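Local coordinates for protein putative oxidoreductase (Bacteroides fragilis NCTC 9343, PDB 3EOF) that binds flavin mononucleotide and probably works as an oxidoreductase, as expected of a flavoprotein of the nitroreductase family, at residues M41-V46 against A107-L112; G132-N137 against P153-T158; S59-N64 against Q139-A144; V46-D51 against A71-T76. All blocks are in the same frame, centred on the assembly; numbering follows the deposited sequence.

Contact 1: M41-V46 against A107-L112; sequences MQLYSV and AMDTLL
Asp109 reaches from helix 100-123 across the turn that leads into the strand, its side chain crossing that of Leu43 obliquely and that of Tyr44 at about a right angle. The carboxylate does the gripping: Asp109 OD2 turns its anti lone pair to the backbone of Leu43, and Leu43 N donates to it over 2.9 Å along a nearly straight line (172°). OD2 also takes the hydroxyl of Thr37, and OD1 takes Met38 N, so an acid that can accept several bonds at once suits this spot. Leu43, at the centre of an inverse gamma turn, lays its CB 3.6 Å from Asp109 OD2. Tyr44 has CG in the crowded position between the backbone N and carbonyl carbon (chi1 46°). That torsion presents the ring edge to the helix, CD2 standing 3.9 Å from Asp109 CB with ring and carboxylate planes 55° apart. The phenol end is fixed within its own segment, since Gln42 NE2 lies 2.8 Å from Tyr44 OH and donates in its amide plane. Thr110 packs OG1 3.4 Å from Tyr44 CB, while that hydroxyl bonds to Ala106 O within the helix. Gln42 OE1 goes on to Leu172 N of the second subunit. The whole is a helix carboxylate hydrogen-bonded to the loop beside an FMN, which touches Asp109 and Leu112, in the two-subunit flavin site of the nitroreductase fold.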
# COMPACT_ATOMS: atom_id res chain seq x y z
N MSE A 41 -10.57 -5.81 9.73
CA MSE A 41 -11.11 -4.57 10.26
C MSE A 41 -11.50 -3.53 9.26
O MSE A 41 -12.32 -2.70 9.57
CB MSE A 41 -10.10 -3.95 11.21
CG MSE A 41 -9.79 -4.83 12.40
SE MSE A 41 -8.22 -4.25 13.30
CE MSE A 41 -8.92 -2.90 14.47
N GLN A 42 -10.90 -3.57 8.07
CA GLN A 42 -11.16 -2.61 6.99
C GLN A 42 -10.88 -1.21 7.47
O GLN A 42 -11.79 -0.43 7.65
CB GLN A 42 -12.58 -2.69 6.45
CG GLN A 42 -12.89 -4.04 5.91
CD GLN A 42 -14.20 -4.08 5.21
OE1 GLN A 42 -15.19 -4.55 5.80
NE2 GLN A 42 -14.24 -3.63 3.95
N LEU A 43 -9.61 -0.89 7.58
CA LEU A 43 -9.19 0.41 8.13
C LEU A 43 -9.05 1.56 7.13
O LEU A 43 -8.02 2.29 7.10
CB LEU A 43 -7.88 0.19 8.88
CG LEU A 43 -7.89 -0.88 9.97
CD1 LEU A 43 -6.44 -1.23 10.40
CD2 LEU A 43 -8.74 -0.45 11.12
N TYR A 44 -10.12 1.76 6.36
CA TYR A 44 -10.13 2.72 5.29
C TYR A 44 -11.53 3.20 5.00
O TYR A 44 -12.53 2.56 5.35
CB TYR A 44 -9.57 2.08 4.00
CG TYR A 44 -10.13 0.69 3.70
CD1 TYR A 44 -11.34 0.54 3.06
CD2 TYR A 44 -9.47 -0.46 4.10
CE1 TYR A 44 -11.87 -0.72 2.79
CE2 TYR A 44 -10.01 -1.74 3.85
CZ TYR A 44 -11.20 -1.84 3.18
OH TYR A 44 -11.75 -3.06 2.88
N SER A 45 -11.57 4.35 4.34
CA SER A 45 -12.77 4.90 3.79
C SER A 45 -12.33 5.42 2.44
O SER A 45 -11.17 5.72 2.25
CB SER A 45 -13.32 6.04 4.63
OG SER A 45 -13.96 5.51 5.77
N VAL A 46 -13.27 5.51 1.53
CA VAL A 46 -13.06 6.02 0.19
C VAL A 46 -14.04 7.16 -0.03
O VAL A 46 -15.29 6.96 -0.01
CB VAL A 46 -13.33 4.92 -0.88
CG1 VAL A 46 -12.97 5.47 -2.32
CG2 VAL A 46 -12.57 3.60 -0.56
N ALA A 107 -2.98 2.71 6.80
CA ALA A 107 -2.40 3.10 5.51
C ALA A 107 -2.21 1.88 4.62
O ALA A 107 -2.52 1.90 3.43
CB ALA A 107 -1.09 3.76 5.70
N MSE A 108 -1.64 0.85 5.19
CA MSE A 108 -1.44 -0.38 4.45
C MSE A 108 -2.73 -0.96 4.01
O MSE A 108 -2.81 -1.48 2.91
CB MSE A 108 -0.67 -1.41 5.24
CG MSE A 108 0.76 -0.93 5.51
SE MSE A 108 1.95 -2.33 6.28
CE MSE A 108 1.12 -2.57 8.02
N ASP A 109 -3.73 -0.95 4.89
CA ASP A 109 -5.04 -1.52 4.53
C ASP A 109 -5.57 -0.78 3.33
O ASP A 109 -6.10 -1.34 2.40
CB ASP A 109 -6.06 -1.41 5.67
CG ASP A 109 -6.33 -2.73 6.42
OD1 ASP A 109 -5.44 -3.62 6.48
OD2 ASP A 109 -7.49 -2.82 6.98
N THR A 110 -5.38 0.52 3.38
CA THR A 110 -5.88 1.45 2.40
C THR A 110 -5.22 1.35 1.04
O THR A 110 -5.87 1.57 0.02
CB THR A 110 -5.72 2.89 2.93
OG1 THR A 110 -6.32 2.98 4.23
CG2 THR A 110 -6.35 3.92 2.03
N LEU A 111 -3.92 1.10 1.04
CA LEU A 111 -3.14 1.01 -0.18
C LEU A 111 -3.45 -0.31 -0.88
O LEU A 111 -3.47 -0.35 -2.09
CB LEU A 111 -1.67 1.16 0.10
CG LEU A 111 -1.32 2.62 0.42
CD1 LEU A 111 0.00 2.70 1.16
CD2 LEU A 111 -1.30 3.38 -0.85
N LEU A 112 -3.71 -1.34 -0.09
CA LEU A 112 -4.11 -2.66 -0.66
C LEU A 112 -5.42 -2.58 -1.40
O LEU A 112 -5.57 -3.14 -2.48
CB LEU A 112 -4.19 -3.68 0.46
CG LEU A 112 -2.94 -4.49 0.78
CD1 LEU A 112 -1.60 -3.80 0.66
CD2 LEU A 112 -3.11 -5.07 2.15

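Contact 2: G132-N137 against P153-T158; sequences GTTTYN and PITTVT. With FMN (flavin mononucleotide), chain C.
The flavin ring system meets Gly132 at its N5 and O4 positions, the amide nitrogen standing somewhat to one side of the ring plane. Gly132 N is 3.1 Å from FMN O4, a well-formed bond (155°), and 2.9 Å from FMN N5, a weak one because the angle is only 124°. Glycine suits the place, for a beta carbon would sit about 3.0 Å from FMN C6, too close. The other flat group, the Tyr136 ring, has Gly132 O at its edge, in plane. Beyond Gly132 the loop turns onto the strand through Thr134. Its OG1, anti to the carbonyl carbon (chi1 -55°), lies 2.7 Å from Thr156 OG1, the two buried hydroxyls meeting as the side chains cross obliquely, and Thr134 OG1 also bonds to Leu131 O. The other branch, Thr134 CG2, rests 3.5 Å from Ile154 O and 3.7 Å from Pro153 CB. Thr135 CG2 reaches the same carbonyl, 3.5 Å from Ile154 O. Threonine suits position 134 because its hydroxyl bonds to Thr156 and Leu131 O while its methyl packs against the strand backbone and the Pro153 ring. Ile154 and Thr155 form a classic beta bulge against Phe77, and Pro153 O is buried without a partner. Thr11, Arg13, Gln65, Arg9 and Arg171 also bind this FMN, as does Thr37 N of the second subunit. An N-H directed at N5 and O4 would probably stabilise electron density there, consistent with tuning the redox behaviour of the flavin.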
# COMPACT_ATOMS: atom_id res chain seq x y z
N GLY A 132 0.25 11.53 -6.17
CA GLY A 132 1.21 11.51 -5.06
C GLY A 132 1.12 12.78 -4.24
O GLY A 132 1.64 12.90 -3.10
N THR A 133 0.41 13.74 -4.82
CA THR A 133 0.19 15.03 -4.18
C THR A 133 -0.66 14.94 -2.90
O THR A 133 -0.73 15.90 -2.11
CB THR A 133 -0.42 15.97 -5.19
OG1 THR A 133 -1.44 15.28 -5.93
CG2 THR A 133 0.67 16.41 -6.15
N THR A 134 -1.32 13.81 -2.71
CA THR A 134 -2.17 13.59 -1.53
C THR A 134 -1.43 13.75 -0.22
O THR A 134 -2.00 14.22 0.74
CB THR A 134 -2.78 12.15 -1.54
OG1 THR A 134 -3.46 11.96 -2.76
CG2 THR A 134 -3.75 11.97 -0.46
N THR A 135 -0.17 13.27 -0.18
CA THR A 135 0.69 13.34 0.98
C THR A 135 1.52 14.65 0.98
O THR A 135 2.24 14.93 1.93
CB THR A 135 1.50 12.05 1.13
OG1 THR A 135 2.03 11.67 -0.14
CG2 THR A 135 0.60 10.92 1.61
N TYR A 136 1.43 15.45 -0.07
CA TYR A 136 2.05 16.82 -0.03
C TYR A 136 1.07 17.80 0.59
O TYR A 136 1.45 18.76 1.29
CB TYR A 136 2.45 17.35 -1.41
CG TYR A 136 3.68 16.68 -1.95
CD1 TYR A 136 3.62 15.37 -2.41
CD2 TYR A 136 4.90 17.35 -1.97
CE1 TYR A 136 4.73 14.73 -2.88
CE2 TYR A 136 6.04 16.72 -2.43
CZ TYR A 136 5.95 15.41 -2.90
OH TYR A 136 7.07 14.76 -3.37
N ASN A 137 -0.21 17.61 0.25
CA ASN A 137 -1.27 18.49 0.75
C ASN A 137 -2.39 17.80 1.49
O ASN A 137 -3.56 18.08 1.22
CB ASN A 137 -1.85 19.27 -0.41
CG ASN A 137 -1.01 20.46 -0.80
OD1 ASN A 137 -0.54 21.22 0.04
ND2 ASN A 137 -0.85 20.65 -2.11
N PRO A 153 -5.89 11.14 4.53
CA PRO A 153 -5.86 10.78 3.12
C PRO A 153 -4.52 10.19 2.74
O PRO A 153 -3.47 10.78 3.03
CB PRO A 153 -6.07 12.11 2.43
CG PRO A 153 -5.42 13.09 3.33
CD PRO A 153 -5.76 12.61 4.70
N ILE A 154 -4.56 8.98 2.18
CA ILE A 154 -3.35 8.24 1.82
C ILE A 154 -2.99 8.48 0.37
O ILE A 154 -1.90 9.00 0.06
CB ILE A 154 -3.49 6.71 2.12
CG1 ILE A 154 -3.61 6.51 3.64
CG2 ILE A 154 -2.28 5.89 1.61
CD1 ILE A 154 -2.49 7.11 4.45
N THR A 155 -3.86 8.08 -0.54
CA THR A 155 -3.64 8.38 -1.95
C THR A 155 -4.98 8.68 -2.65
O THR A 155 -6.04 8.43 -2.11
CB THR A 155 -2.88 7.32 -2.70
OG1 THR A 155 -2.49 7.87 -3.98
CG2 THR A 155 -3.73 6.10 -2.87
N THR A 156 -4.86 9.26 -3.86
CA THR A 156 -5.99 9.66 -4.67
C THR A 156 -5.79 9.10 -6.03
O THR A 156 -4.68 9.10 -6.53
CB THR A 156 -6.07 11.19 -4.77
OG1 THR A 156 -6.10 11.71 -3.44
CG2 THR A 156 -7.37 11.60 -5.54
N VAL A 157 -6.87 8.57 -6.61
CA VAL A 157 -6.85 8.00 -7.92
C VAL A 157 -7.92 8.64 -8.77
O VAL A 157 -9.10 8.66 -8.41
CB VAL A 157 -7.10 6.51 -7.83
CG1 VAL A 157 -7.28 5.83 -9.19
CG2 VAL A 157 -5.98 5.86 -7.04
N THR A 158 -7.49 9.16 -9.92
CA THR A 158 -8.38 9.69 -10.96
C THR A 158 -8.67 8.48 -11.88
O THR A 158 -7.77 7.73 -12.22
CB THR A 158 -7.73 10.88 -11.64
OG1 THR A 158 -6.50 10.47 -12.26
CG2 THR A 158 -7.46 12.01 -10.56
N1 FMN C . 1.38 10.43 -11.98
C2 FMN C . 1.16 11.80 -12.17
O2 FMN C . 1.01 12.27 -13.32
N3 FMN C . 1.15 12.69 -11.09
C4 FMN C . 1.34 12.26 -9.77
O4 FMN C . 0.91 13.00 -8.80
C4A FMN C . 1.59 10.86 -9.59
N5 FMN C . 1.80 10.36 -8.31
C5A FMN C . 1.99 9.01 -8.08
C6 FMN C . 2.17 8.60 -6.76
C7 FMN C . 2.38 7.27 -6.45
C7M FMN C . 2.60 6.90 -5.01
C8 FMN C . 2.42 6.33 -7.47
C8M FMN C . 2.41 4.88 -7.11
C9 FMN C . 2.24 6.73 -8.82
C9A FMN C . 2.02 8.09 -9.16
N10 FMN C . 1.83 8.58 -10.47
C10 FMN C . 1.61 9.95 -10.69
C1' FMN C . 1.93 7.68 -11.70
C2' FMN C . 3.40 7.36 -11.96
O2' FMN C . 4.04 8.54 -12.44
C3' FMN C . 3.56 6.15 -12.86
O3' FMN C . 3.09 4.93 -12.25
C4' FMN C . 5.01 5.94 -13.31
O4' FMN C . 5.42 6.97 -14.19
C5' FMN C . 5.12 4.67 -14.10
O5' FMN C . 4.13 4.81 -15.12
P FMN C . 3.05 3.62 -15.44
O1P FMN C . 2.11 3.41 -14.24
O2P FMN C . 3.83 2.35 -15.69
O3P FMN C . 2.39 4.06 -16.75

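Contact 3: S59-N64 against Q139-A144; sequences SPAHFN and QMIIDA
Met140, present as selenomethionine, leaves its helix toward the 59-64 loop, and its CB, SE and CE each meet Ala61 or Pro60. Met140 CB stands 3.9 Å from Ala61 CB. With CG anti to the carbonyl carbon and the next bond extended (chi2 178°), Met140 SE passes alongside, 3.9 Å from Ala61 CA. The chain then bends at chi3 (71°), and this brings Met140 CE over the loop, 3.6 Å from Ala61 N and 3.7 Å from Pro60 CB. A long flexible chain can follow such a contour, and the small Ala61 lets it come close. Next along the helix, Ile141 CG1 meets the same Ala61 CB at 3.7 Å. Ile141 CD1 continues to the His62 ring, 3.6 Å from His62 CE1, the two side chains crossing at about a right angle. His62 ND1 is held by the hydroxyl of Thr133, which helps to set the ring's orientation. The loop makes a type I turn from Pro60 to Phe63, between helices 52-58 and 67-70. Helix 138-145 lies against it with Met140 and Ile141, Ile141 also packing on Pro153 of strand 151-160, while Gln139 and Ile142 turn to helix 227-243.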
# COMPACT_ATOMS: atom_id res chain seq x y z
N SER A 59 -8.55 20.20 -6.73
CA SER A 59 -7.52 20.46 -7.73
C SER A 59 -6.24 21.11 -7.22
O SER A 59 -5.15 20.65 -7.54
CB SER A 59 -8.12 21.26 -8.91
OG SER A 59 -7.28 21.15 -10.04
N PRO A 60 -6.35 22.22 -6.47
CA PRO A 60 -5.16 22.87 -5.92
C PRO A 60 -4.34 22.00 -4.99
O PRO A 60 -3.11 22.10 -4.99
CB PRO A 60 -5.73 24.07 -5.14
CG PRO A 60 -7.08 24.25 -5.62
CD PRO A 60 -7.58 22.92 -6.11
N ALA A 61 -5.01 21.18 -4.18
CA ALA A 61 -4.38 20.22 -3.28
C ALA A 61 -3.42 19.32 -4.10
O ALA A 61 -2.31 18.95 -3.65
CB ALA A 61 -5.45 19.37 -2.59
N HIS A 62 -3.86 18.98 -5.32
CA HIS A 62 -3.11 18.13 -6.22
C HIS A 62 -2.31 18.93 -7.25
O HIS A 62 -1.98 18.41 -8.30
CB HIS A 62 -4.06 17.12 -6.87
CG HIS A 62 -4.70 16.21 -5.87
ND1 HIS A 62 -3.97 15.27 -5.19
CD2 HIS A 62 -5.94 16.18 -5.34
CE1 HIS A 62 -4.75 14.63 -4.34
NE2 HIS A 62 -5.97 15.15 -4.43
N PHE A 63 -1.94 20.15 -6.89
CA PHE A 63 -1.14 21.02 -7.74
C PHE A 63 -1.76 21.31 -9.11
O PHE A 63 -1.03 21.59 -10.09
CB PHE A 63 0.30 20.51 -7.93
CG PHE A 63 1.05 20.28 -6.65
CD1 PHE A 63 0.97 21.17 -5.60
CD2 PHE A 63 1.88 19.18 -6.52
CE1 PHE A 63 1.65 20.94 -4.43
CE2 PHE A 63 2.58 18.97 -5.34
CZ PHE A 63 2.44 19.84 -4.31
N ASN A 64 -3.09 21.27 -9.16
CA ASN A 64 -3.84 21.53 -10.38
C ASN A 64 -3.50 20.63 -11.56
O ASN A 64 -3.53 21.04 -12.72
CB ASN A 64 -3.73 23.01 -10.70
CG ASN A 64 -4.50 23.84 -9.72
OD1 ASN A 64 -4.01 24.86 -9.23
ND2 ASN A 64 -5.72 23.39 -9.40
N GLN A 139 -3.49 18.30 4.51
CA GLN A 139 -4.40 19.18 5.22
C GLN A 139 -5.51 19.71 4.32
O GLN A 139 -6.65 19.77 4.75
CB GLN A 139 -3.68 20.33 5.89
CG GLN A 139 -4.62 21.12 6.88
CD GLN A 139 -5.14 20.23 8.01
OE1 GLN A 139 -4.35 19.63 8.71
NE2 GLN A 139 -6.47 20.14 8.17
N MSE A 140 -5.20 20.09 3.09
CA MSE A 140 -6.17 20.64 2.14
C MSE A 140 -7.19 19.62 1.76
O MSE A 140 -8.34 19.94 1.54
CB MSE A 140 -5.47 21.13 0.88
CG MSE A 140 -4.59 22.39 1.09
SE MSE A 140 -3.67 22.92 -0.55
CE MSE A 140 -5.08 23.53 -1.51
N ILE A 141 -6.77 18.40 1.62
CA ILE A 141 -7.70 17.31 1.28
C ILE A 141 -8.54 17.08 2.52
O ILE A 141 -9.73 16.91 2.42
CB ILE A 141 -6.91 16.08 0.87
CG1 ILE A 141 -6.14 16.40 -0.42
CG2 ILE A 141 -7.82 14.87 0.62
CD1 ILE A 141 -5.12 15.38 -0.83
N ILE A 142 -7.92 17.11 3.71
CA ILE A 142 -8.69 16.96 4.95
C ILE A 142 -9.81 18.00 5.07
O ILE A 142 -10.93 17.66 5.40
CB ILE A 142 -7.79 16.98 6.18
CG1 ILE A 142 -6.99 15.66 6.24
CG2 ILE A 142 -8.64 17.21 7.45
CD1 ILE A 142 -5.72 15.79 7.07
N ASP A 143 -9.46 19.27 4.83
CA ASP A 143 -10.40 20.33 4.88
C ASP A 143 -11.46 20.14 3.78
O ASP A 143 -12.67 20.29 4.02
CB ASP A 143 -9.69 21.68 4.68
CG ASP A 143 -8.69 22.01 5.77
OD1 ASP A 143 -8.78 21.42 6.86
OD2 ASP A 143 -7.83 22.90 5.55
N ALA A 144 -11.02 19.77 2.58
CA ALA A 144 -11.95 19.67 1.44
C ALA A 144 -13.00 18.60 1.62
O ALA A 144 -14.19 18.85 1.35
CB ALA A 144 -11.19 19.49 0.12

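Contact 4: V46-D51 against A71-T76; sequences VVVTRD and APVVLT
Val47 O is gripped twice by hydrogen bonds: Thr76 N donates to it over 2.9 Å, and a bound water donates from 2.9 Å. The CA-H of Leu75 adds a third, weaker contact, its CA 3.4 Å from Val47 O. That water also lies 2.6 Å from Thr49 OG1, to which it donates, and 2.7 Å from Thr76 OG1, so both threonines turn their hydroxyls to one solvent molecule on the face they share with Val47 and Val74. Val47 with Thr76 and Thr49 with Val74 are antiparallel hydrogen-bonded pairs, their N-H and C=O groups bonding in both directions. Between them Val48 and Leu75 form a non-hydrogen-bonded pair on the opposite face. There the chains lie side by side, Leu75 CD2 3.5 Å from Val48 CG2, and the same CD2 reaches Val46 CG1 obliquely. The short strands are antiparallel, at 160°, and the beta-branched valines and threonines suit their extended backbone. Just past the end of strand 44-49, the extended Arg50 lays its guanidinium beside Val73, NH1 3.6 Å from Val73 CG2, which sits over one face of the group. A second water at the guanidinium edge accepts from NH1 and donates to Pro72 O at 2.7 Å. Arg50 NH1 also bonds to Ile20 O and makes a salt bridge with Asp19. Val46 to Val48 also pair in parallel with a strand of the second subunit. Backbone bonding, water and the salt-bridged Arg50 at the strand end together imply a well-satisfied join between buried strands, continuous across the subunit interface.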
# COMPACT_ATOMS: atom_id res chain seq x y z
N VAL A 46 -13.27 5.51 1.53
CA VAL A 46 -13.06 6.02 0.19
C VAL A 46 -14.04 7.16 -0.03
O VAL A 46 -15.29 6.96 -0.01
CB VAL A 46 -13.33 4.92 -0.88
CG1 VAL A 46 -12.97 5.47 -2.32
CG2 VAL A 46 -12.57 3.60 -0.56
N VAL A 47 -13.51 8.36 -0.23
CA VAL A 47 -14.34 9.47 -0.61
C VAL A 47 -14.40 9.48 -2.14
O VAL A 47 -13.36 9.53 -2.83
CB VAL A 47 -13.84 10.82 -0.08
CG1 VAL A 47 -14.79 11.87 -0.49
CG2 VAL A 47 -13.72 10.76 1.43
N VAL A 48 -15.62 9.42 -2.66
CA VAL A 48 -15.93 9.45 -4.10
C VAL A 48 -16.36 10.87 -4.46
O VAL A 48 -17.35 11.36 -3.95
CB VAL A 48 -17.05 8.46 -4.47
CG1 VAL A 48 -17.42 8.56 -5.97
CG2 VAL A 48 -16.65 6.99 -4.06
N THR A 49 -15.54 11.52 -5.30
CA THR A 49 -15.74 12.85 -5.85
C THR A 49 -16.12 12.82 -7.34
O THR A 49 -15.33 12.46 -8.19
CB THR A 49 -14.48 13.64 -5.66
OG1 THR A 49 -14.22 13.70 -4.24
CG2 THR A 49 -14.57 15.04 -6.29
N ARG A 50 -17.34 13.22 -7.63
CA ARG A 50 -17.87 13.25 -8.99
C ARG A 50 -18.28 14.67 -9.40
O ARG A 50 -18.19 15.03 -10.56
CB ARG A 50 -19.09 12.34 -9.10
CG ARG A 50 -18.82 10.87 -8.98
CD ARG A 50 -20.14 10.20 -9.06
NE ARG A 50 -20.12 8.75 -9.17
CZ ARG A 50 -19.97 8.07 -10.29
NH1 ARG A 50 -19.73 8.70 -11.44
NH2 ARG A 50 -20.00 6.75 -10.26
N ASP A 51 -18.70 15.48 -8.42
CA ASP A 51 -19.14 16.84 -8.66
C ASP A 51 -18.02 17.73 -9.19
O ASP A 51 -16.92 17.71 -8.66
CB ASP A 51 -19.68 17.46 -7.37
CG ASP A 51 -20.26 18.85 -7.59
OD1 ASP A 51 -21.23 18.96 -8.37
OD2 ASP A 51 -19.74 19.82 -7.00
N ALA A 71 -11.15 13.80 -14.96
CA ALA A 71 -11.69 12.45 -14.74
C ALA A 71 -13.13 12.55 -14.25
O ALA A 71 -13.47 13.48 -13.54
CB ALA A 71 -10.85 11.62 -13.77
N PRO A 72 -14.00 11.62 -14.70
CA PRO A 72 -15.35 11.61 -14.20
C PRO A 72 -15.42 11.30 -12.70
O PRO A 72 -16.33 11.81 -12.00
CB PRO A 72 -16.01 10.49 -15.01
CG PRO A 72 -14.94 9.62 -15.40
CD PRO A 72 -13.81 10.55 -15.70
N VAL A 73 -14.46 10.51 -12.22
CA VAL A 73 -14.38 10.09 -10.81
C VAL A 73 -12.97 10.31 -10.26
O VAL A 73 -11.97 9.99 -10.92
CB VAL A 73 -14.77 8.58 -10.64
CG1 VAL A 73 -14.66 8.19 -9.21
CG2 VAL A 73 -16.18 8.32 -11.21
N VAL A 74 -12.92 10.89 -9.06
CA VAL A 74 -11.71 11.09 -8.27
C VAL A 74 -11.99 10.38 -6.96
O VAL A 74 -13.00 10.66 -6.30
CB VAL A 74 -11.38 12.59 -8.04
CG1 VAL A 74 -10.09 12.76 -7.22
CG2 VAL A 74 -11.26 13.28 -9.38
N LEU A 75 -11.14 9.42 -6.63
CA LEU A 75 -11.28 8.64 -5.41
C LEU A 75 -10.17 8.92 -4.48
O LEU A 75 -9.02 8.75 -4.86
CB LEU A 75 -11.24 7.16 -5.72
CG LEU A 75 -12.31 6.59 -6.64
CD1 LEU A 75 -11.96 5.13 -6.87
CD2 LEU A 75 -13.73 6.74 -6.03
N THR A 76 -10.50 9.41 -3.28
CA THR A 76 -9.53 9.67 -2.21
C THR A 76 -9.62 8.50 -1.24
O THR A 76 -10.63 8.36 -0.53
CB THR A 76 -9.79 11.02 -1.51
OG1 THR A 76 -9.75 12.07 -2.48
CG2 THR A 76 -8.75 11.28 -0.42
O HOH W 1 -12.26 12.15 -3.49
O HOH W 2 -18.89 11.27 -12.48

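How the contacts relate
All four contacts gather round one antiparallel sheet, ordered 44-49, 73-80, 151-160, 127-131. Contacts 1 and 4 share Val46 on strand 44-49, though their centres are 17 Å apart, and contact 4 is nested in the loop closed by contact 1. Both close before contact 2 opens, whereas the segments of contact 3 alternate with those of contacts 1, 2 and 4. Contacts 2 and 4 meet where strands 151-160 and 73-80 pair, centres 12 Å apart. Contacts 2 and 3 are closest, at 9 Å. Contacts 1 and 2 touch through helix 100-123 on Ile154. Each reaches an FMN, so one chain contributes to two flavin sites of the dimer, consistent with a cofactor bound between subunits.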